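Local coordinates for MHC class I protein (PDB 6LUP) that probably presents peptides at the cell surface for recognition by T cells, as a membrane-anchored class I histocompatibility antigen of the nurse shark, at residues T221-V226 against Y234-S239; H205-N210 against C252-D257; P182-T187 against Q261-F266; D28-V33 against Q46-E51. All coordinates share one frame; numbering follows the deposited sequence.

Contact 1. Residues T221-V226 against Y234-S239; sequences TESTGV and YQIHRS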
# COMPACT_ATOMS: atom_id res chain seq x y z
N THR A 221 -16.05 -10.89 -16.85
CA THR A 221 -14.73 -10.48 -17.30
C THR A 221 -13.72 -10.72 -16.18
O THR A 221 -14.04 -10.58 -15.00
CB THR A 221 -14.73 -9.01 -17.78
OG1 THR A 221 -13.43 -8.64 -18.23
CG2 THR A 221 -15.20 -8.05 -16.68
N GLU A 222 -12.51 -11.12 -16.56
CA GLU A 222 -11.48 -11.47 -15.58
C GLU A 222 -10.46 -10.35 -15.37
O GLU A 222 -9.91 -9.80 -16.32
CB GLU A 222 -10.79 -12.78 -15.96
CG GLU A 222 -10.08 -13.45 -14.79
CD GLU A 222 -10.39 -14.93 -14.68
OE1 GLU A 222 -10.64 -15.58 -15.73
OE2 GLU A 222 -10.37 -15.45 -13.55
N SER A 223 -10.22 -10.01 -14.10
CA SER A 223 -9.33 -8.91 -13.77
C SER A 223 -8.39 -9.25 -12.62
O SER A 223 -8.81 -9.79 -11.60
CB SER A 223 -10.14 -7.66 -13.43
OG SER A 223 -9.30 -6.60 -13.03
N THR A 224 -7.11 -8.94 -12.82
CA THR A 224 -6.11 -9.08 -11.76
C THR A 224 -6.38 -8.10 -10.63
O THR A 224 -6.01 -8.34 -9.49
CB THR A 224 -4.68 -8.81 -12.28
OG1 THR A 224 -4.60 -7.49 -12.84
CG2 THR A 224 -4.26 -9.85 -13.30
N GLY A 225 -7.04 -6.99 -10.96
CA GLY A 225 -7.15 -5.85 -10.06
C GLY A 225 -5.89 -5.02 -10.18
O GLY A 225 -4.90 -5.46 -10.77
N VAL A 226 -5.92 -3.81 -9.63
CA VAL A 226 -4.74 -2.95 -9.65
C VAL A 226 -3.66 -3.55 -8.75
O VAL A 226 -3.94 -4.07 -7.67
CB VAL A 226 -5.10 -1.48 -9.29
CG1 VAL A 226 -5.74 -1.39 -7.92
CG2 VAL A 226 -3.87 -0.58 -9.37
N TYR A 234 1.41 1.78 -11.14
CA TYR A 234 0.53 0.62 -10.99
C TYR A 234 0.18 -0.01 -12.33
O TYR A 234 0.39 0.59 -13.39
CB TYR A 234 -0.74 1.01 -10.22
CG TYR A 234 -0.44 1.62 -8.86
CD1 TYR A 234 -0.15 2.98 -8.73
CD2 TYR A 234 -0.42 0.82 -7.72
CE1 TYR A 234 0.14 3.53 -7.50
CE2 TYR A 234 -0.13 1.37 -6.47
CZ TYR A 234 0.15 2.72 -6.37
OH TYR A 234 0.44 3.28 -5.15
N GLN A 235 -0.36 -1.22 -12.28
CA GLN A 235 -0.79 -1.94 -13.48
C GLN A 235 -2.06 -2.74 -13.22
O GLN A 235 -2.40 -3.05 -12.07
CB GLN A 235 0.32 -2.86 -14.02
CG GLN A 235 0.69 -4.02 -13.10
CD GLN A 235 1.51 -5.08 -13.80
OE1 GLN A 235 2.69 -4.88 -14.10
NE2 GLN A 235 0.90 -6.23 -14.06
N ILE A 236 -2.77 -3.08 -14.30
CA ILE A 236 -3.97 -3.91 -14.22
C ILE A 236 -4.20 -4.65 -15.53
O ILE A 236 -3.94 -4.11 -16.62
CB ILE A 236 -5.22 -3.08 -13.82
CG1 ILE A 236 -6.44 -4.01 -13.63
CG2 ILE A 236 -5.49 -1.95 -14.80
CD1 ILE A 236 -7.62 -3.36 -12.93
N HIS A 237 -4.65 -5.89 -15.42
CA HIS A 237 -5.01 -6.71 -16.57
C HIS A 237 -6.49 -7.05 -16.48
O HIS A 237 -6.93 -7.63 -15.49
CB HIS A 237 -4.20 -8.01 -16.59
CG HIS A 237 -2.73 -7.81 -16.81
ND1 HIS A 237 -2.06 -8.36 -17.88
CD2 HIS A 237 -1.80 -7.13 -16.09
CE1 HIS A 237 -0.78 -8.03 -17.82
NE2 HIS A 237 -0.60 -7.28 -16.74
N ARG A 238 -7.25 -6.66 -17.50
CA ARG A 238 -8.61 -7.15 -17.66
C ARG A 238 -8.75 -7.93 -18.96
O ARG A 238 -8.49 -7.41 -20.05
CB ARG A 238 -9.66 -6.04 -17.58
CG ARG A 238 -11.06 -6.60 -17.41
CD ARG A 238 -12.14 -5.53 -17.33
NE ARG A 238 -12.10 -4.77 -16.08
CZ ARG A 238 -12.53 -5.22 -14.90
NH1 ARG A 238 -13.04 -6.43 -14.78
NH2 ARG A 238 -12.45 -4.44 -13.83
N SER A 239 -9.16 -9.19 -18.84
CA SER A 239 -9.27 -10.09 -19.99
C SER A 239 -10.62 -10.80 -20.05
O SER A 239 -11.23 -11.10 -19.02
CB SER A 239 -8.14 -11.11 -19.98
OG SER A 239 -8.14 -11.85 -18.77
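Glu222 and Ser239 form an antiparallel hydrogen-bonded pair in a beta hairpin: Glu222 N donates to Ser239 O at 2.8 Å, and Ser239 N to Glu222 O at 2.7 Å. Ser223 and Arg238 follow as a non-hydrogen-bonded pair, after which Thr224 N reaches His237 O over 3.0 Å.

From here side-chain hydroxyls take over. Thr224 OG1, set between its own backbone N and carbonyl carbon (chi1 58°), accepts from His237 N at 3.0 Å in a fairly straight bond (163° at the hydrogen) while donating to Gly225 O. Ser223 OG receives Gly225 N, closing an ST turn.

The Arg238 chain crosses Thr221 at about a right angle, and its guanidinium carries Ser223 CB over one face, 3.4 Å from NH1; Arg238 NE is held by Val209 O of the facing sheet. Farther along, Val226 CG2 rests 3.6 Å from Tyr234 CB. His237 ND1 bonds to an aromatic side chain of the other protein chain.

The chemistry is thus that of an outer strand whose regular pairing is interrupted, where a threonine hydroxyl stands in for a carbonyl and gives the His237 N-H an acceptor.

Contact 2. Residues H205-N210 against C252-D257; sequences HSIEVN and CVVDHD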
# COMPACT_ATOMS: atom_id res chain seq x y z
N HIS A 205 -3.18 5.01 -8.22
CA HIS A 205 -3.61 3.63 -8.43
C HIS A 205 -5.03 3.48 -8.97
O HIS A 205 -5.32 2.55 -9.73
CB HIS A 205 -3.47 2.83 -7.13
CG HIS A 205 -4.64 2.97 -6.21
ND1 HIS A 205 -5.63 2.01 -6.11
CD2 HIS A 205 -5.00 3.96 -5.36
CE1 HIS A 205 -6.54 2.40 -5.24
NE2 HIS A 205 -6.18 3.59 -4.77
N SER A 206 -5.91 4.41 -8.58
CA SER A 206 -7.33 4.37 -8.92
C SER A 206 -7.56 4.40 -10.43
O SER A 206 -7.04 5.28 -11.12
CB SER A 206 -8.04 5.54 -8.24
OG SER A 206 -9.44 5.34 -8.19
N ILE A 207 -8.33 3.44 -10.94
CA ILE A 207 -8.53 3.30 -12.39
C ILE A 207 -9.83 2.56 -12.76
O ILE A 207 -10.27 1.66 -12.05
CB ILE A 207 -7.30 2.64 -13.07
CG1 ILE A 207 -7.34 2.84 -14.59
CG2 ILE A 207 -7.18 1.17 -12.68
CD1 ILE A 207 -6.04 2.49 -15.29
N GLU A 208 -10.42 2.96 -13.89
CA GLU A 208 -11.57 2.27 -14.46
C GLU A 208 -11.17 1.71 -15.82
O GLU A 208 -10.68 2.43 -16.68
CB GLU A 208 -12.75 3.23 -14.63
CG GLU A 208 -13.28 3.84 -13.34
CD GLU A 208 -14.13 2.88 -12.54
OE1 GLU A 208 -13.69 2.46 -11.44
OE2 GLU A 208 -15.24 2.53 -13.01
N VAL A 209 -11.37 0.40 -16.00
CA VAL A 209 -11.07 -0.25 -17.27
C VAL A 209 -12.15 -1.28 -17.62
O VAL A 209 -12.36 -2.26 -16.91
CB VAL A 209 -9.64 -0.84 -17.31
CG1 VAL A 209 -9.27 -1.47 -15.98
CG2 VAL A 209 -9.47 -1.83 -18.46
N ASN A 210 -12.85 -1.03 -18.72
CA ASN A 210 -13.98 -1.85 -19.12
C ASN A 210 -13.88 -2.30 -20.56
O ASN A 210 -13.37 -1.56 -21.41
CB ASN A 210 -15.29 -1.09 -18.89
CG ASN A 210 -15.53 -0.75 -17.43
OD1 ASN A 210 -15.88 -1.62 -16.63
ND2 ASN A 210 -15.35 0.51 -17.07
N CYS A 252 -11.42 -1.55 -25.76
CA CYS A 252 -11.11 -1.40 -24.35
C CYS A 252 -11.14 0.09 -23.98
O CYS A 252 -10.50 0.91 -24.64
CB CYS A 252 -9.75 -2.00 -24.03
SG CYS A 252 -9.28 -1.81 -22.30
N VAL A 253 -11.90 0.42 -22.94
CA VAL A 253 -12.06 1.81 -22.51
C VAL A 253 -11.45 2.03 -21.12
O VAL A 253 -11.71 1.28 -20.18
CB VAL A 253 -13.54 2.26 -22.58
CG1 VAL A 253 -14.39 1.55 -21.53
CG2 VAL A 253 -13.66 3.76 -22.41
N VAL A 254 -10.62 3.07 -21.01
CA VAL A 254 -9.89 3.34 -19.78
C VAL A 254 -10.17 4.75 -19.23
O VAL A 254 -10.11 5.73 -19.97
CB VAL A 254 -8.37 3.15 -19.96
CG1 VAL A 254 -7.65 3.31 -18.63
CG2 VAL A 254 -8.06 1.79 -20.56
N ASP A 255 -10.48 4.81 -17.94
CA ASP A 255 -10.61 6.07 -17.22
C ASP A 255 -9.57 6.18 -16.10
O ASP A 255 -9.52 5.34 -15.20
CB ASP A 255 -12.01 6.25 -16.65
CG ASP A 255 -12.99 6.78 -17.68
OD1 ASP A 255 -12.95 8.00 -17.95
OD2 ASP A 255 -13.79 5.98 -18.21
N HIS A 256 -8.75 7.21 -16.20
CA HIS A 256 -7.70 7.51 -15.24
C HIS A 256 -7.56 9.02 -15.23
O HIS A 256 -7.60 9.65 -16.29
CB HIS A 256 -6.39 6.84 -15.68
CG HIS A 256 -5.24 7.05 -14.74
ND1 HIS A 256 -5.00 6.23 -13.67
CD2 HIS A 256 -4.26 7.99 -14.73
CE1 HIS A 256 -3.92 6.65 -13.02
NE2 HIS A 256 -3.46 7.72 -13.65
N ASP A 257 -7.39 9.60 -14.05
CA ASP A 257 -7.32 11.06 -13.95
C ASP A 257 -5.98 11.64 -14.46
O ASP A 257 -5.74 12.84 -14.37
CB ASP A 257 -7.67 11.53 -12.53
CG ASP A 257 -6.70 11.05 -11.49
OD1 ASP A 257 -5.56 10.69 -11.85
OD2 ASP A 257 -7.08 11.03 -10.30
O HOH W 1 -6.51 7.94 -11.25
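Glu208 to Asn210 run antiparallel to Cys252 to Asp255, their strand axes 4.6 Å apart at 170°, with two hydrogen-bonded pairs around a non-hydrogen-bonded one. Glu208 N to Asp255 O (2.9 Å) and Asp255 N to Glu208 O (2.7 Å) make the first pair, and Asn210 with Val253 makes the second; all four bonds are close to straight at the hydrogen.

The side chains divide by face. Val209 and Val254 point into the domain, where Val209 CG2, anti to its backbone N, lies 3.8 Å from Cys252 SG. That sulfur is bonded to Cys197 of the opposing sheet. Ile207 carries the apolar layer onward, its CD1 meeting Val254 CG1 at 3.8 Å, and it also packs against Ile236 across the sandwich. On the outer face the side chains of Glu208 and Asp255 approach most closely at their CB atoms, 3.7 Å apart; their carboxylates stay well apart, as like charges probably would. Beside them Val253 CG1 approaches Asn210 CB.

Where the strands part, a water donates to Ser206 O at 2.7 Å and takes a weak bond from Asp257 N, lying above the rim of the His256 ring. The ring itself is anchored by NE2 to Tyr203 O.

Two central strands, one carrying a cysteine tied to the other sheet, are typical of immunoglobulin sandwiches, here of the C1-set family.

Contact 3. Residues P182-T187 against Q261-F266; sequences PSVTFT and QQLVVF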
# COMPACT_ATOMS: atom_id res chain seq x y z
N PRO A 182 -1.76 5.84 -17.95
CA PRO A 182 -1.43 4.46 -18.31
C PRO A 182 -1.01 4.35 -19.78
O PRO A 182 -1.55 5.05 -20.63
CB PRO A 182 -2.75 3.71 -18.10
CG PRO A 182 -3.81 4.75 -18.19
CD PRO A 182 -3.19 5.99 -17.61
N SER A 183 -0.03 3.50 -20.05
CA SER A 183 0.22 3.04 -21.40
C SER A 183 -0.56 1.74 -21.54
O SER A 183 -0.37 0.81 -20.74
CB SER A 183 1.71 2.84 -21.67
OG SER A 183 2.17 1.61 -21.14
N VAL A 184 -1.46 1.68 -22.51
CA VAL A 184 -2.38 0.54 -22.62
C VAL A 184 -2.16 -0.32 -23.86
O VAL A 184 -1.84 0.18 -24.95
CB VAL A 184 -3.87 0.97 -22.52
CG1 VAL A 184 -4.10 1.90 -21.34
CG2 VAL A 184 -4.34 1.63 -23.81
N THR A 185 -2.33 -1.62 -23.68
CA THR A 185 -2.22 -2.61 -24.75
C THR A 185 -3.52 -3.39 -24.80
O THR A 185 -4.12 -3.69 -23.77
CB THR A 185 -1.02 -3.55 -24.49
OG1 THR A 185 0.20 -2.87 -24.84
CG2 THR A 185 -1.11 -4.83 -25.30
N PHE A 186 -3.96 -3.71 -26.02
CA PHE A 186 -5.13 -4.56 -26.21
C PHE A 186 -4.85 -5.57 -27.32
O PHE A 186 -4.93 -5.25 -28.51
CB PHE A 186 -6.37 -3.70 -26.52
CG PHE A 186 -7.68 -4.39 -26.24
CD1 PHE A 186 -7.77 -5.39 -25.28
CD2 PHE A 186 -8.84 -4.01 -26.92
CE1 PHE A 186 -8.99 -6.01 -25.02
CE2 PHE A 186 -10.05 -4.62 -26.66
CZ PHE A 186 -10.13 -5.63 -25.70
N THR A 187 -4.51 -6.79 -26.91
CA THR A 187 -4.05 -7.83 -27.83
C THR A 187 -4.65 -9.19 -27.51
O THR A 187 -5.06 -9.46 -26.38
CB THR A 187 -2.51 -7.98 -27.79
OG1 THR A 187 -2.08 -8.15 -26.44
CG2 THR A 187 -1.82 -6.77 -28.41
N GLN A 261 -9.37 12.56 -20.54
CA GLN A 261 -10.35 12.26 -21.56
C GLN A 261 -10.36 10.74 -21.67
O GLN A 261 -9.31 10.11 -21.61
CB GLN A 261 -9.95 12.88 -22.90
CG GLN A 261 -11.12 13.12 -23.84
CD GLN A 261 -11.97 14.32 -23.44
OE1 GLN A 261 -11.46 15.41 -23.22
NE2 GLN A 261 -13.29 14.11 -23.35
N GLN A 262 -11.55 10.18 -21.83
CA GLN A 262 -11.70 8.73 -21.88
C GLN A 262 -10.85 8.16 -23.01
O GLN A 262 -10.88 8.67 -24.14
CB GLN A 262 -13.16 8.37 -22.06
CG GLN A 262 -13.57 7.09 -21.35
CD GLN A 262 -15.07 6.88 -21.35
OE1 GLN A 262 -15.69 6.84 -20.28
NE2 GLN A 262 -15.66 6.76 -22.53
N LEU A 263 -10.09 7.11 -22.71
CA LEU A 263 -9.22 6.50 -23.71
C LEU A 263 -9.77 5.15 -24.20
O LEU A 263 -10.03 4.24 -23.41
CB LEU A 263 -7.80 6.37 -23.17
CG LEU A 263 -6.76 5.68 -24.07
CD1 LEU A 263 -5.46 6.46 -24.14
CD2 LEU A 263 -6.52 4.26 -23.60
N VAL A 264 -9.94 5.05 -25.52
CA VAL A 264 -10.40 3.81 -26.15
C VAL A 264 -9.33 3.22 -27.05
O VAL A 264 -8.59 3.94 -27.72
CB VAL A 264 -11.72 3.99 -26.95
CG1 VAL A 264 -12.91 4.04 -26.01
CG2 VAL A 264 -11.69 5.24 -27.82
N VAL A 265 -9.25 1.89 -27.06
CA VAL A 265 -8.29 1.17 -27.90
C VAL A 265 -8.96 -0.06 -28.53
O VAL A 265 -9.59 -0.86 -27.84
CB VAL A 265 -7.00 0.80 -27.11
CG1 VAL A 265 -7.34 0.26 -25.73
CG2 VAL A 265 -6.13 -0.18 -27.89
N PHE A 266 -8.82 -0.19 -29.85
CA PHE A 266 -9.41 -1.31 -30.60
C PHE A 266 -8.40 -2.44 -30.82
O PHE A 266 -7.19 -2.21 -30.73
CB PHE A 266 -9.99 -0.83 -31.93
CG PHE A 266 -11.00 0.27 -31.80
CD1 PHE A 266 -12.28 0.00 -31.33
CD2 PHE A 266 -10.66 1.58 -32.13
CE1 PHE A 266 -13.21 1.02 -31.20
CE2 PHE A 266 -11.59 2.60 -32.00
CZ PHE A 266 -12.87 2.32 -31.53
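Val184 and Leu263 meet along one margin of the immunoglobulin C1-set sandwich, where the outermost strands of its two sheets, 183-187 and 263-266, lie face to face. The axes come within 7.3 Å at 30°, running in roughly the same direction, and the contact is made by side chains rather than by backbone pairing.

The tight part is apolar and inward. Val184 CG2, placed between its own backbone N and carbonyl carbon, points at Leu263 CD2; the modelled 3.4 Å between these two methyls is doubtfully short, and little should rest on it. The same Val184 methyl lies 3.8 Å from Val265 CG1, and the side chains slide past one another in opposite directions. Val265 also uses its second branch, CG2 sitting 3.8 Å from Phe186 CB, so that one valine bridges Val184 and Phe186. Deeper in, Phe186 packs on Cys197 and Cys252, the disulfide that joins the sheets.

The loose part begins one residue away on each strand. Thr185 turns its back on the partner strand and packs on Val198 of its own sheet; Val264 does likewise toward Val253, and is itself exposed. Phe266, an exposed residue, also starts away from the partner and rests on Ser251.

Between these regimes, Phe186 CD2 touches backbone: it lies 3.4 Å from Val265 O, the carbonyl that probably accepts from Cys252 N.

Contact 4. Residues D28-V33 against Q46-E51; sequences DDQQFV and QRWVKE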
# COMPACT_ATOMS: atom_id res chain seq x y z
N ASP A 28 -0.73 11.46 -1.06
CA ASP A 28 -1.61 10.75 -1.99
C ASP A 28 -1.22 9.27 -2.03
O ASP A 28 -1.16 8.63 -0.98
CB ASP A 28 -1.57 11.39 -3.39
CG ASP A 28 -2.10 12.82 -3.41
OD1 ASP A 28 -3.13 13.08 -2.75
OD2 ASP A 28 -1.50 13.68 -4.09
N ASP A 29 -0.92 8.75 -3.21
CA ASP A 29 -0.52 7.34 -3.35
C ASP A 29 0.99 7.13 -3.33
O ASP A 29 1.46 6.00 -3.48
CB ASP A 29 -1.08 6.75 -4.64
CG ASP A 29 -2.51 6.29 -4.51
OD1 ASP A 29 -3.11 6.44 -3.42
OD2 ASP A 29 -3.03 5.76 -5.51
N GLN A 30 1.76 8.20 -3.15
CA GLN A 30 3.21 8.10 -3.25
C GLN A 30 3.88 8.07 -1.88
O GLN A 30 3.71 8.99 -1.07
CB GLN A 30 3.74 9.27 -4.10
CG GLN A 30 5.25 9.42 -4.10
CD GLN A 30 5.71 10.55 -5.01
OE1 GLN A 30 5.50 10.50 -6.22
NE2 GLN A 30 6.33 11.56 -4.43
N GLN A 31 4.62 6.99 -1.61
CA GLN A 31 5.40 6.91 -0.38
C GLN A 31 6.57 7.88 -0.45
O GLN A 31 7.28 7.92 -1.46
CB GLN A 31 5.91 5.49 -0.14
CG GLN A 31 6.29 5.25 1.31
CD GLN A 31 7.24 4.09 1.50
OE1 GLN A 31 7.12 3.06 0.85
NE2 GLN A 31 8.19 4.25 2.42
N PHE A 32 6.78 8.65 0.60
CA PHE A 32 7.84 9.66 0.59
C PHE A 32 8.83 9.55 1.75
O PHE A 32 9.96 10.01 1.65
CB PHE A 32 7.27 11.08 0.45
CG PHE A 32 6.66 11.64 1.71
CD1 PHE A 32 5.45 11.16 2.19
CD2 PHE A 32 7.28 12.68 2.39
CE1 PHE A 32 4.89 11.68 3.35
CE2 PHE A 32 6.72 13.21 3.55
CZ PHE A 32 5.52 12.71 4.03
N VAL A 33 8.40 8.93 2.85
CA VAL A 33 9.28 8.71 4.01
C VAL A 33 9.14 7.29 4.56
O VAL A 33 8.15 6.59 4.30
CB VAL A 33 9.09 9.75 5.14
CG1 VAL A 33 9.62 11.12 4.72
CG2 VAL A 33 7.64 9.85 5.60
N GLN A 46 11.65 9.58 -1.43
CA GLN A 46 11.47 10.43 -2.60
C GLN A 46 12.55 11.49 -2.64
O GLN A 46 13.00 11.99 -1.61
CB GLN A 46 10.11 11.10 -2.59
CG GLN A 46 8.95 10.18 -2.93
CD GLN A 46 9.03 9.61 -4.33
OE1 GLN A 46 9.46 10.28 -5.27
NE2 GLN A 46 8.60 8.36 -4.48
N ARG A 47 12.92 11.84 -3.86
CA ARG A 47 13.97 12.81 -4.08
C ARG A 47 13.51 14.23 -3.76
O ARG A 47 14.25 14.99 -3.15
CB ARG A 47 14.48 12.71 -5.51
CG ARG A 47 15.62 13.65 -5.80
CD ARG A 47 16.42 13.18 -6.98
NE ARG A 47 16.91 14.32 -7.73
CZ ARG A 47 16.26 14.89 -8.75
NH1 ARG A 47 15.09 14.40 -9.15
NH2 ARG A 47 16.80 15.93 -9.37
N TRP A 48 12.28 14.56 -4.16
CA TRP A 48 11.76 15.91 -3.93
C TRP A 48 11.78 16.30 -2.45
O TRP A 48 12.16 17.43 -2.11
CB TRP A 48 10.36 16.10 -4.55
CG TRP A 48 9.27 15.27 -3.94
CD1 TRP A 48 8.77 14.09 -4.43
CD2 TRP A 48 8.51 15.56 -2.76
NE1 TRP A 48 7.77 13.63 -3.62
CE2 TRP A 48 7.58 14.51 -2.59
CE3 TRP A 48 8.52 16.61 -1.83
CZ2 TRP A 48 6.68 14.47 -1.52
CZ3 TRP A 48 7.63 16.56 -0.77
CH2 TRP A 48 6.71 15.50 -0.63
N VAL A 49 11.42 15.37 -1.57
CA VAL A 49 11.44 15.62 -0.13
C VAL A 49 12.88 15.65 0.40
O VAL A 49 13.18 16.40 1.33
CB VAL A 49 10.54 14.63 0.66
CG1 VAL A 49 11.15 13.24 0.71
CG2 VAL A 49 10.27 15.16 2.06
N LYS A 50 13.75 14.86 -0.21
CA LYS A 50 15.17 14.85 0.16
C LYS A 50 15.81 16.21 -0.14
O LYS A 50 16.56 16.73 0.68
CB LYS A 50 15.91 13.73 -0.56
CG LYS A 50 17.33 13.50 -0.07
CD LYS A 50 18.24 13.04 -1.20
CE LYS A 50 18.18 11.53 -1.44
NZ LYS A 50 19.33 10.82 -0.80
N GLU A 51 15.49 16.76 -1.30
CA GLU A 51 16.01 18.05 -1.75
C GLU A 51 15.46 19.22 -0.95
O GLU A 51 16.18 20.18 -0.67
CB GLU A 51 15.67 18.28 -3.22
CG GLU A 51 16.56 17.54 -4.21
CD GLU A 51 15.99 17.52 -5.62
OE1 GLU A 51 16.75 17.23 -6.57
OE2 GLU A 51 14.77 17.78 -5.78
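A classic beta bulge, in which Phe32 and Val33 both face Gly25, marks residues 30-33 of the strand 30-36 in the alpha-1 platform, and Phe32 packs there on Trp48 and Val49 of the short helix that precedes the long helix 55-82. Strand and helix axes pass 8.4 Å apart at 29°.

Phe32 carries most of the apolar contact. Its ring lies nearly parallel to the six-membered ring of Trp48, planes 14° apart, but the two are slid so far, 5.9 Å between centroids, that they barely overlap. Phe32 CB instead meets Trp48 CZ2 at 4.0 Å. Val49 CG2 arrives in the plane of the phenyl ring, at its edge, 3.9 Å from CD2, while Val33 CG2 covers the centre of one face. Tyr169 also meets this ring.

Polar groups line the other part. Gln46, at the N-cap position, bends at chi2 (-63°), and its amide stacks on that of Gln30, CD to CD 3.5 Å. Gln46 NE2 makes a weak bond to Gln31 O at 3.3 Å. Gln30 CD lies in the Trp48 plane, at the indole edge. Gln31 turns away, its NE2 bonded to Val33 O and to an acidic side chain of the other protein chain.

Helix and strand are therefore joined by two comparable parts, an apolar one around Phe32 and a polar one of stacked glutamine amides near the helix start, with the weak Gln46-Gln31 bond beside them.

How the contacts relate
Contacts 1, 2 and 3 belong to one immunoglobulin domain, while contact 4 lies in the peptide-platform region, its centre about 27 Å from that of contact 1. Contact 2 is partly buried and central: it adjoins contact 1 across the sandwich and shares a sheet with contact 3, strands 250-255 and 263-266 being neighbours. Contacts 1 and 3 are nearer the surface yet differ in chemistry: chiefly backbone and hydroxyl bonds within a sheet against apolar packing between sheets. Contact 4, also partly buried, joins strand to helix through rings and glutamine amides. The two regions meet in part through Asp29 of contact 4, whose carboxylate probably accepts from His205 N of contact 2.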